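Long-range contact in guanylate kinase (Coxiella burnetii, PDB 3TR0), which catalyses the ATP-dependent phosphorylation of GMP to GDP, a step probably needed to recycle GMP and, indirectly, cGMP: residues Lys35-His40 against Tyr83-Asp88. Sequence-based numbering, arbitrary orientation.
With 5GP (guanosine-5'-monophosphate), chain D.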
# COMPACT_ATOMS: atom_id res chain seq x y z
N LYS A 35 11.20 8.13 11.20
CA LYS A 35 12.27 7.87 12.15
C LYS A 35 12.04 6.58 12.92
O LYS A 35 10.90 6.15 13.10
CB LYS A 35 12.42 9.05 13.12
CG LYS A 35 12.54 10.39 12.40
CD LYS A 35 13.78 11.15 12.81
CE LYS A 35 13.52 12.02 14.03
NZ LYS A 35 14.66 12.95 14.30
N ILE A 36 13.13 5.96 13.36
CA ILE A 36 13.06 4.72 14.11
C ILE A 36 13.02 4.97 15.60
O ILE A 36 13.88 5.67 16.15
CB ILE A 36 14.27 3.81 13.82
CG1 ILE A 36 14.42 3.58 12.31
CG2 ILE A 36 14.13 2.50 14.55
CD1 ILE A 36 15.73 2.91 11.94
N SER A 37 12.02 4.42 16.27
CA SER A 37 11.97 4.48 17.73
C SER A 37 13.10 3.64 18.32
O SER A 37 13.23 2.46 18.01
CB SER A 37 10.62 3.98 18.25
OG SER A 37 10.61 3.92 19.67
N ILE A 38 13.91 4.27 19.17
CA ILE A 38 14.95 3.55 19.90
C ILE A 38 14.37 3.05 21.21
O ILE A 38 13.96 3.84 22.06
CB ILE A 38 16.18 4.44 20.18
CG1 ILE A 38 16.79 4.92 18.86
CG2 ILE A 38 17.20 3.69 21.01
CD1 ILE A 38 17.00 3.81 17.85
N SER A 39 14.33 1.73 21.36
CA SER A 39 13.69 1.10 22.51
C SER A 39 14.56 1.12 23.76
O SER A 39 15.78 1.25 23.70
CB SER A 39 13.34 -0.36 22.19
OG SER A 39 12.42 -0.43 21.11
N HIS A 40 13.90 0.98 24.91
CA HIS A 40 14.58 0.68 26.16
C HIS A 40 14.59 -0.83 26.35
O HIS A 40 13.64 -1.51 25.96
CB HIS A 40 13.85 1.35 27.34
CG HIS A 40 14.06 2.83 27.42
ND1 HIS A 40 13.38 3.73 26.62
CD2 HIS A 40 14.86 3.58 28.22
CE1 HIS A 40 13.76 4.96 26.92
NE2 HIS A 40 14.65 4.89 27.89
N TYR A 83 11.76 -5.24 27.05
CA TYR A 83 11.89 -4.26 25.98
C TYR A 83 10.63 -3.39 25.94
O TYR A 83 9.52 -3.89 26.15
CB TYR A 83 12.01 -4.96 24.63
CG TYR A 83 13.15 -5.95 24.51
CD1 TYR A 83 14.28 -5.66 23.76
CD2 TYR A 83 13.07 -7.20 25.12
CE1 TYR A 83 15.31 -6.56 23.63
CE2 TYR A 83 14.10 -8.11 25.01
CZ TYR A 83 15.22 -7.79 24.26
OH TYR A 83 16.25 -8.69 24.13
N GLY A 84 10.78 -2.11 25.65
CA GLY A 84 9.63 -1.23 25.56
C GLY A 84 9.84 -0.01 24.69
O GLY A 84 10.97 0.41 24.45
N THR A 85 8.73 0.55 24.22
CA THR A 85 8.75 1.76 23.41
C THR A 85 8.34 2.95 24.26
O THR A 85 7.20 3.05 24.70
CB THR A 85 7.77 1.65 22.22
OG1 THR A 85 8.17 0.58 21.36
CG2 THR A 85 7.75 2.95 21.42
N GLU A 86 9.28 3.86 24.49
CA GLU A 86 8.99 5.07 25.26
C GLU A 86 7.92 5.88 24.54
O GLU A 86 8.05 6.19 23.35
CB GLU A 86 10.26 5.88 25.50
CG GLU A 86 10.16 6.92 26.61
CD GLU A 86 9.60 8.23 26.13
OE1 GLU A 86 10.00 8.67 25.03
OE2 GLU A 86 8.76 8.83 26.83
N LYS A 87 6.84 6.19 25.25
CA LYS A 87 5.65 6.77 24.64
C LYS A 87 5.83 8.20 24.13
O LYS A 87 5.37 8.54 23.04
CB LYS A 87 4.48 6.72 25.62
CG LYS A 87 3.19 7.28 25.05
CD LYS A 87 2.16 7.54 26.13
CE LYS A 87 2.67 8.58 27.12
NZ LYS A 87 1.68 8.87 28.19
N ASP A 88 6.47 9.04 24.93
CA ASP A 88 6.50 10.46 24.62
C ASP A 88 7.28 10.77 23.34
O ASP A 88 6.87 11.63 22.55
CB ASP A 88 7.05 11.27 25.80
CG ASP A 88 6.66 12.73 25.73
OD1 ASP A 88 5.45 13.02 25.81
OD2 ASP A 88 7.55 13.58 25.58
P 5GP D . 17.55 -8.18 20.57
O1P 5GP D . 18.23 -6.90 20.13
O2P 5GP D . 17.72 -8.61 22.00
O3P 5GP D . 17.98 -9.29 19.64
O5' 5GP D . 16.01 -8.11 20.21
C5' 5GP D . 15.09 -9.05 20.73
C4' 5GP D . 13.71 -8.85 20.15
O4' 5GP D . 12.94 -8.01 21.03
C3' 5GP D . 13.66 -8.12 18.82
O3' 5GP D . 13.94 -8.96 17.72
C2' 5GP D . 12.25 -7.54 18.80
O2' 5GP D . 11.32 -8.50 18.32
C1' 5GP D . 11.97 -7.31 20.29
N9 5GP D . 12.02 -5.89 20.67
C8 5GP D . 13.04 -5.02 20.59
N7 5GP D . 12.62 -3.83 21.08
C5 5GP D . 11.33 -3.97 21.46
C6 5GP D . 10.38 -3.12 22.02
O6 5GP D . 10.64 -1.92 22.27
N1 5GP D . 9.16 -3.61 22.29
C2 5GP D . 8.84 -4.88 22.03
N2 5GP D . 7.60 -5.36 22.30
N3 5GP D . 9.74 -5.72 21.48
C4 5GP D . 10.98 -5.28 21.20
O HOH W 1 10.45 1.16 20.21
O HOH W 2 10.18 5.85 21.66
O HOH W 3 12.05 3.62 24.11
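H40 and G84 pair in antiparallel fashion through two backbone hydrogen bonds, H40 N to G84 O at 3.0 Å and G84 N to H40 O at 2.9 Å; the same H40 O also receives a CA-H...O contact from Y83. Both segments contribute to the GMP site. S39 OG, a short hydroxyl set beside its own backbone N (chi1 -62°), donates to guanine O6 at 2.6 Å. The carbonyl carbon of G84 lies 3.2 Å from O6, this residue adding backbone alone to the pocket. Y83 combines a flat ring with a polar end: CB and CD1 lie against the base, ribose O4' sits over the ring centre, and the hydroxyl donates to phosphate O2P. This is the small mixed sheet of the GMP-binding region of the guanylate kinase fold, here joined to strand 34-36 at the edge of the parallel P-loop core sheet.

Beyond the bridge the two segments diverge, and three waters link them. One is held by three hydroxyls, S37 OG, S39 OG and T85 OG1; it donates to S39 OG, roughly at a right angle to the bond to O6, and so helps fix that hydroxyl. T85 suits a mixed setting: OG1 also bonds E74, which hydrogen-bonds GMP too, while CG2 packs on S37 OG at 3.5 Å. A second water links S37 OG to E86 O, and a third joins I38 O, H40 ND1 and E86 N. H40 runs alongside E86, its CE1 3.9 Å from E86 CB; a flat imidazole can stack with F56 while ND1 bonds water. The E86 chain bends at chi2 (-86°), and its carboxylate, right before helix 87-95, can accept from first-turn amides: OE2 from D88 N, OE1 from W89 N.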